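Local coordinates for putative NADPH-dependent oxidoreductase (Desulfitobacterium hafniense DCB-2, PDB 3DB2) that probably catalyses NAD(P)-dependent oxidation or reduction of a small substrate, as a two-domain dehydrogenase of the GFO/IDH/MocA family, at the interface of chains A and B. Coordinates in Å, arbitrary orientation; residue numbers count along the deposited sequence, not the author numbering. Chains: chain A/B, putative NADPH-dependent oxidoreductase.

Contact 1 and contact 2 lie about 22 Å apart, measured between the centres of their C-alpha atoms, on one two-fold symmetric interface where the sheets of the two chains face each other. Both draw on strands 147-155, 216-223 and 228-234, and the residues at positions 148, 207 and 216 serve in both with the chains exchanged. By the two-fold symmetry each contact has a twin, and the pair samples the face from a lysine-centred charged cluster at contact 1 to sheet-on-sheet polar pairing at contact 2. Pairing through the C-terminal domain sheet is common in this family, so the deposited dimer is plausibly the biological one.

Contact 1: the interface of chains A and B. Residues chain A 148, 222, 226-228; chain B 203-205, 207, 216.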
ATOM      1  N   SER A 148      -2.866 -13.484  -1.130  1.00 14.99           N
ATOM      2  CA  SER A 148      -1.584 -13.219  -1.771  1.00 15.22           C
ATOM      3  C   SER A 148      -0.834 -12.134  -0.981  1.00 16.98           C
ATOM      4  O   SER A 148       0.284 -12.348  -0.530  1.00 17.42           O
ATOM      5  CB  SER A 148      -1.702 -12.737  -3.221  1.00 18.35           C
ATOM      6  OG  SER A 148      -2.795 -11.857  -3.451  1.00 19.51           O
ATOM      7  N   GLU A 222       7.762 -10.044   4.044  1.00 18.86           N
ATOM      8  CA  GLU A 222       7.519 -11.373   3.475  1.00 15.42           C
ATOM      9  C   GLU A 222       7.299 -12.319   4.657  1.00 16.36           C
ATOM     10  O   GLU A 222       8.112 -12.258   5.596  1.00 17.33           O
ATOM     11  CB  GLU A 222       8.647 -11.924   2.640  1.00 22.02           C
ATOM     12  CG  GLU A 222       8.838 -11.236   1.309  1.00 30.53           C
ATOM     13  CD  GLU A 222       9.610 -12.132   0.344  1.00 30.08           C
ATOM     14  OE1 GLU A 222      10.683 -12.644   0.706  1.00 24.86           O
ATOM     15  OE2 GLU A 222       9.129 -12.303  -0.792  1.00 28.12           O
ATOM     16  N   GLY A 226       5.539 -17.288   2.545  1.00 21.12           N
ATOM     17  CA  GLY A 226       5.620 -16.723   1.220  1.00 20.08           C
ATOM     18  C   GLY A 226       4.684 -15.573   0.917  1.00 18.49           C
ATOM     19  O   GLY A 226       4.882 -14.876  -0.068  1.00 16.73           O
ATOM     20  N   LYS A 227       3.661 -15.389   1.736  1.00 15.71           N
ATOM     21  CA  LYS A 227       2.668 -14.326   1.527  1.00 13.86           C
ATOM     22  C   LYS A 227       3.366 -12.999   1.767  1.00 17.19           C
ATOM     23  O   LYS A 227       4.463 -13.009   2.351  1.00 15.29           O
ATOM     24  CB  LYS A 227       1.480 -14.541   2.433  1.00 15.51           C
ATOM     25  CG  LYS A 227       0.687 -15.812   2.178  1.00 21.53           C
ATOM     26  CD  LYS A 227      -0.671 -15.688   2.885  1.00 21.83           C
ATOM     27  CE  LYS A 227      -1.546 -16.891   2.571  1.00 22.53           C
ATOM     28  NZ  LYS A 227      -0.907 -18.138   3.055  1.00 24.73           N
ATOM     29  N   GLN A 228       2.764 -11.888   1.339  1.00 15.14           N
ATOM     30  CA  GLN A 228       3.457 -10.612   1.433  1.00 12.91           C
ATOM     31  C   GLN A 228       2.581  -9.517   2.026  1.00 12.45           C
ATOM     32  O   GLN A 228       1.358  -9.630   1.943  1.00 14.43           O
ATOM     33  CB  GLN A 228       3.880 -10.137   0.053  1.00 16.26           C
ATOM     34  CG  GLN A 228       4.919 -11.016  -0.592  1.00 22.41           C
ATOM     35  CD  GLN A 228       5.393 -10.575  -1.953  1.00 27.92           C
ATOM     36  OE1 GLN A 228       5.600 -11.417  -2.840  1.00 20.46           O
ATOM     37  NE2 GLN A 228       5.611  -9.274  -2.132  1.00 20.12           N
TER
ATOM     38  N   PHE B 203       9.666  -7.003  -3.430  1.00 14.93           N
ATOM     39  CA  PHE B 203       9.450  -8.407  -3.101  1.00 12.87           C
ATOM     40  C   PHE B 203       8.438  -8.957  -4.117  1.00 16.77           C
ATOM     41  O   PHE B 203       7.379  -8.340  -4.339  1.00 15.49           O
ATOM     42  CB  PHE B 203       8.958  -8.637  -1.708  1.00 16.09           C
ATOM     43  CG  PHE B 203       9.937  -8.488  -0.545  1.00 18.95           C
ATOM     44  CD1 PHE B 203      11.192  -9.040  -0.587  1.00 18.44           C
ATOM     45  CD2 PHE B 203       9.534  -7.792   0.601  1.00 15.08           C
ATOM     46  CE1 PHE B 203      12.088  -8.970   0.461  1.00 16.37           C
ATOM     47  CE2 PHE B 203      10.431  -7.693   1.655  1.00 16.14           C
ATOM     48  CZ  PHE B 203      11.694  -8.253   1.593  1.00 16.30           C
ATOM     49  N   GLY B 204       8.718 -10.099  -4.735  1.00 15.48           N
ATOM     50  CA  GLY B 204       7.677 -10.627  -5.630  1.00 13.03           C
ATOM     51  C   GLY B 204       7.970 -12.068  -6.042  1.00 14.52           C
ATOM     52  O   GLY B 204       9.130 -12.483  -6.033  1.00 14.01           O
ATOM     53  N   LYS B 205       6.904 -12.782  -6.399  1.00 13.85           N
ATOM     54  CA  LYS B 205       7.046 -14.197  -6.751  1.00 20.14           C
ATOM     55  C   LYS B 205       5.804 -14.732  -7.442  1.00 19.04           C
ATOM     56  O   LYS B 205       4.728 -14.130  -7.390  1.00 18.62           O
ATOM     57  CB  LYS B 205       7.285 -15.018  -5.474  1.00 18.64           C
ATOM     58  CG  LYS B 205       6.111 -14.984  -4.520  1.00 18.94           C
ATOM     59  CD  LYS B 205       6.369 -15.660  -3.189  1.00 25.80           C
ATOM     60  CE  LYS B 205       7.377 -14.903  -2.333  1.00 32.08           C
ATOM     61  NZ  LYS B 205       6.858 -13.709  -1.621  1.00 30.14           N
HETATM   62  N   MSE B 207       2.501 -16.692  -7.450  1.00 17.79           N
HETATM   63  CA  MSE B 207       1.550 -17.181  -6.487  1.00 18.67           C
HETATM   64  C   MSE B 207       0.267 -17.668  -7.170  1.00 22.72           C
HETATM   65  O   MSE B 207      -0.297 -16.987  -8.030  1.00 21.02           O
HETATM   66  CB  MSE B 207       1.132 -16.135  -5.441  1.00 18.33           C
HETATM   67  CG  MSE B 207       2.287 -15.379  -4.767  1.00 23.01           C
HETATM   68 SE   MSE B 207       1.581 -14.686  -3.071  0.75 22.01          SE
HETATM   69  CE  MSE B 207       2.996 -13.403  -2.655  1.00 16.58           C
ATOM     70  N   VAL B 216       2.851 -11.694  -8.353  1.00 13.06           N
ATOM     71  CA  VAL B 216       2.530 -10.824  -7.216  1.00 14.71           C
ATOM     72  C   VAL B 216       3.787 -10.055  -6.827  1.00 15.08           C
ATOM     73  O   VAL B 216       4.821 -10.677  -6.570  1.00 14.65           O
ATOM     74  CB  VAL B 216       2.020 -11.616  -6.006  1.00 12.64           C
ATOM     75  CG1 VAL B 216       1.829 -10.706  -4.788  1.00 16.57           C
ATOM     76  CG2 VAL B 216       0.720 -12.353  -6.292  1.00 14.19           C
TER
HETATM   77  O   HOH W   1      10.846 -11.696  -3.180  1.00 20.50           O
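A:Glu222 lays its CG over one face of the B:Phe203 ring, 3.4 Å above the plane and displaced toward the rim, a CH-pi contact. Its carboxylate continues the stack, with the two planes only 9° apart. The A:Gln228 amide meets the same B:Phe203 quite differently: its plane stands 82° from the ring, and A:Gln228 NE2 passes CB to donate a hydrogen bond to the backbone B:Phe203 O at 3.0 Å. That donor comes from above the carbonyl plane rather than onto a lone pair.

The charged centre of the patch is B:Lys205, at the end of strand 197-205. With CG between the backbone N and the carbonyl carbon (chi1 64°) and further bends at chi3 and chi4, the chain brings its ammonium to three acceptors of chain A. B:Lys205 NZ forms a salt bridge with A:Glu222 OE2 at 2.8 Å, approaching from above the carboxylate plane. B:Lys205 NZ also gives hydrogen bonds to A:Gly226 O, at 2.8 Å, and to A:Gln228 OE1, at 2.9 Å. One carboxylate and two neutral oxygens thus grip the ammonium, and their combined negative potential would be expected to favour its charged form. A:Gln228 is a bifunctional partner, since its oxygen receives B:Lys205 while its nitrogen supplies B:Phe203, which would limit the amide's rotation.

Selenomethionine B:Met207 crosses beside this polar group with its chain extended, its CE reaching the aliphatic CG of A:Gln228 and its selenium, B:Met207 SE, lying 3.7 Å from A:Ser148 CA. B:Val216 adds its CG2 methyl against A:Ser148 CB. These apolar contacts flank the ammonium site on the side away from B:Phe203. On the phenylalanine side, a water joins the chains: it sits 3.0 Å from A:Glu222 OE2, the same oxygen that pairs with the lysine, and 3.1 Å from the backbone N of B:Gly204.

Contact 2: the interface of chains A and B. Residues chain A 207, 216, 218, 230, 234, 236-237; chain B 148-151, 246.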
HETATM    1  N   MSE A 207       9.720  13.729   7.577  1.00 17.79           N
HETATM    2  CA  MSE A 207       9.118  14.595   6.598  1.00 18.67           C
HETATM    3  C   MSE A 207       8.187  15.618   7.258  1.00 22.72           C
HETATM    4  O   MSE A 207       7.357  15.275   8.104  1.00 21.02           O
HETATM    5  CB  MSE A 207       8.288  13.851   5.539  1.00 18.33           C
HETATM    6  CG  MSE A 207       8.982  12.647   4.884  1.00 23.01           C
HETATM    7 SE   MSE A 207       8.070  12.346   3.171  0.75 22.01          SE
HETATM    8  CE  MSE A 207       8.749  10.556   2.778  1.00 16.58           C
ATOM      9  N   VAL A 216       7.724   9.130   8.463  1.00 13.06           N
ATOM     10  CA  VAL A 216       7.063   8.498   7.316  1.00 14.71           C
ATOM     11  C   VAL A 216       7.836   7.237   6.948  1.00 15.08           C
ATOM     12  O   VAL A 216       9.045   7.315   6.715  1.00 14.65           O
ATOM     13  CB  VAL A 216       6.996   9.430   6.100  1.00 12.64           C
ATOM     14  CG1 VAL A 216       6.435   8.703   4.874  1.00 16.57           C
ATOM     15  CG2 VAL A 216       6.173  10.681   6.363  1.00 14.19           C
ATOM     16  N   GLN A 218       7.438   3.390   4.678  1.00 12.22           N
ATOM     17  CA  GLN A 218       6.758   2.370   3.882  1.00 12.08           C
ATOM     18  C   GLN A 218       7.590   1.092   4.063  1.00 12.92           C
ATOM     19  O   GLN A 218       8.771   1.073   3.760  1.00 13.15           O
ATOM     20  CB  GLN A 218       6.630   2.794   2.449  1.00 12.71           C
ATOM     21  CG  GLN A 218       5.584   3.894   2.305  1.00 15.15           C
ATOM     22  CD  GLN A 218       5.255   4.272   0.883  1.00 14.10           C
ATOM     23  OE1 GLN A 218       6.177   4.470   0.086  1.00 15.67           O
ATOM     24  NE2 GLN A 218       3.985   4.374   0.511  1.00 12.33           N
ATOM     25  N   TYR A 230       2.468  -4.968   2.823  1.00 14.93           N
ATOM     26  CA  TYR A 230       2.870  -3.580   2.858  1.00 13.59           C
ATOM     27  C   TYR A 230       2.334  -2.931   4.134  1.00 13.31           C
ATOM     28  O   TYR A 230       1.159  -3.161   4.440  1.00 11.75           O
ATOM     29  CB  TYR A 230       2.325  -2.844   1.629  1.00 15.00           C
ATOM     30  CG  TYR A 230       2.300  -1.348   1.817  1.00 11.28           C
ATOM     31  CD1 TYR A 230       3.489  -0.618   1.835  1.00 14.07           C
ATOM     32  CD2 TYR A 230       1.097  -0.675   1.987  1.00 13.32           C
ATOM     33  CE1 TYR A 230       3.441   0.752   2.013  1.00 15.16           C
ATOM     34  CE2 TYR A 230       1.053   0.702   2.171  1.00 14.66           C
ATOM     35  CZ  TYR A 230       2.244   1.392   2.178  1.00 15.64           C
ATOM     36  OH  TYR A 230       2.269   2.762   2.354  1.00 17.41           O
ATOM     37  N   ASN A 234       2.648   6.908   8.945  1.00 14.66           N
ATOM     38  CA  ASN A 234       2.870   8.270   8.488  1.00 13.43           C
ATOM     39  C   ASN A 234       2.405   9.231   9.571  1.00 20.53           C
ATOM     40  O   ASN A 234       1.294   9.012  10.072  1.00 20.32           O
ATOM     41  CB  ASN A 234       2.096   8.359   7.164  1.00 18.58           C
ATOM     42  CG  ASN A 234       2.422   9.609   6.380  1.00 18.80           C
ATOM     43  OD1 ASN A 234       2.473  10.645   7.033  1.00 21.11           O
ATOM     44  ND2 ASN A 234       2.612   9.481   5.062  1.00 19.82           N
ATOM     45  N   ALA A 236       2.394  12.588   9.063  1.00 17.63           N
ATOM     46  CA  ALA A 236       2.370  13.822   8.283  1.00 19.06           C
ATOM     47  C   ALA A 236       1.107  14.007   7.468  1.00 16.24           C
ATOM     48  O   ALA A 236       1.169  14.725   6.460  1.00 16.98           O
ATOM     49  CB  ALA A 236       3.601  13.796   7.365  1.00 29.27           C
ATOM     50  N   CYS A 237       0.006  13.351   7.879  1.00 15.62           N
ATOM     51  CA  CYS A 237      -1.251  13.486   7.160  1.00 17.59           C
ATOM     52  C   CYS A 237      -2.480  13.192   8.003  1.00 18.18           C
ATOM     53  O   CYS A 237      -2.428  12.642   9.093  1.00 18.48           O
ATOM     54  CB  CYS A 237      -1.219  12.558   5.918  1.00 19.52           C
ATOM     55  SG  CYS A 237      -1.066  10.805   6.388  1.00 19.90           S
TER
ATOM     56  N   SER B 148       3.606  13.305   1.138  1.00 14.99           N
ATOM     57  CA  SER B 148       4.611  12.485   1.802  1.00 15.22           C
ATOM     58  C   SER B 148       4.797  11.174   1.022  1.00 16.98           C
ATOM     59  O   SER B 148       5.897  10.850   0.594  1.00 17.42           O
ATOM     60  CB  SER B 148       4.257  12.118   3.247  1.00 18.35           C
ATOM     61  OG  SER B 148       2.878  11.837   3.452  1.00 19.51           O
ATOM     62  N   SER B 149       3.675  10.479   0.857  1.00 15.49           N
ATOM     63  CA  SER B 149       3.707   9.169   0.199  1.00 14.66           C
ATOM     64  C   SER B 149       2.453   8.946  -0.660  1.00 17.15           C
ATOM     65  O   SER B 149       1.427   9.596  -0.518  1.00 15.11           O
ATOM     66  CB  SER B 149       3.836   8.058   1.226  1.00 15.60           C
ATOM     67  OG  SER B 149       2.721   7.941   2.073  1.00 20.61           O
ATOM     68  N   ILE B 150       2.576   7.956  -1.560  1.00 12.92           N
ATOM     69  CA  ILE B 150       1.487   7.523  -2.414  1.00  9.70           C
ATOM     70  C   ILE B 150       1.452   5.993  -2.411  1.00 11.34           C
ATOM     71  O   ILE B 150       2.490   5.364  -2.343  1.00 11.73           O
ATOM     72  CB  ILE B 150       1.606   8.050  -3.848  1.00 14.39           C
ATOM     73  CG1 ILE B 150       1.421   9.561  -3.947  1.00 13.48           C
ATOM     74  CG2 ILE B 150       0.647   7.310  -4.790  1.00 15.80           C
ATOM     75  CD1 ILE B 150       1.743  10.073  -5.338  1.00 19.17           C
ATOM     76  N   GLU B 151       0.238   5.422  -2.471  1.00 14.03           N
ATOM     77  CA  GLU B 151       0.091   3.983  -2.621  1.00 14.00           C
ATOM     78  C   GLU B 151      -0.746   3.707  -3.877  1.00 12.86           C
ATOM     79  O   GLU B 151      -1.842   4.245  -3.932  1.00 14.64           O
ATOM     80  CB  GLU B 151      -0.609   3.335  -1.423  1.00 13.10           C
ATOM     81  CG  GLU B 151       0.098   3.667  -0.125  1.00 16.98           C
ATOM     82  CD  GLU B 151      -0.856   3.604   1.061  1.00 19.83           C
ATOM     83  OE1 GLU B 151      -2.092   3.564   0.882  1.00 17.60           O
ATOM     84  OE2 GLU B 151      -0.315   3.645   2.193  1.00 21.51           O
ATOM     85  N   TYR B 246      -1.252  10.877   0.223  1.00 14.88           N
ATOM     86  CA  TYR B 246      -1.254  11.389   1.584  1.00 12.18           C
ATOM     87  C   TYR B 246      -0.572  12.762   1.584  1.00 12.49           C
ATOM     88  O   TYR B 246       0.605  12.824   1.204  1.00 14.04           O
ATOM     89  CB  TYR B 246      -0.507  10.410   2.494  1.00 13.20           C
ATOM     90  CG  TYR B 246      -1.216   9.060   2.473  1.00 17.12           C
ATOM     91  CD1 TYR B 246      -2.370   8.864   3.215  1.00 20.36           C
ATOM     92  CD2 TYR B 246      -0.754   7.991   1.710  1.00 15.01           C
ATOM     93  CE1 TYR B 246      -3.023   7.646   3.202  1.00 19.07           C
ATOM     94  CE2 TYR B 246      -1.426   6.777   1.720  1.00 15.22           C
ATOM     95  CZ  TYR B 246      -2.563   6.587   2.456  1.00 20.46           C
ATOM     96  OH  TYR B 246      -3.266   5.372   2.474  1.00 16.32           O
TER
HETATM   97  O   HOH W   2       2.179  14.286   3.844  1.00 21.23           O
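Strands 216-223 and 228-234 of chain A, with the loop residues A:Ala236 and A:Cys237, meet strands 147-155 and 240-247 of chain B. The sheet belongs to the C-terminal domain of a GFO/IDH/MocA-type oxidoreductase, the partner of its NAD-binding Rossmann domain, and here it supplies a face of the deposited dimer.

At one end A:Tyr230 points its hydroxyl at B:Glu151. With CG anti to the backbone N (chi1 161°), the ring reaches across so that OE2 lies at its edge, in plane, and the carboxylate stands 83° from the ring. A:Tyr230 OH donates to B:Glu151 OE2 at 2.7 Å, on the anti side and somewhat out of the carboxylate plane. The other oxygen, B:Glu151 OE1, receives the hydroxyl B:Tyr246 OH, also at 2.7 Å, but from above the carboxylate plane. Tyrosines of both chains thus hold the carboxylate and restrict its rotation. Behind the contact, A:Gln218 NE2 donates to the hydroxyl A:Tyr230 OH at 3.0 Å, positioning that oxygen while also making a weak bond to B:Ile150 O. A phenylalanine in place of A:Tyr230 would probably leave B:Glu151 OE2 without its partner across the interface and A:Gln218 without its acceptor in chain A.

Farther along, A:Asn234 brings its amide to B:Ser148. A:Asn234 ND2 gives a nearly straight bond to B:Ser148 OG (2.9 Å, 170° at the hydrogen), with the acceptor close to the amide plane. A:Asn234 OD1 accepts the backbone N of A:Ala236, holding the amide in that orientation; B:Ser149 OG is a weak second acceptor for ND2. The hydroxyl B:Ser148 OG also contacts a water at 2.6 Å, which reaches A:Ala236 O at 2.8 Å and so bridges the chains. Beside this polar cluster, the sulfur of A:Cys237 rests against B:Tyr246, its SG 3.9 Å from the ring atom CD1.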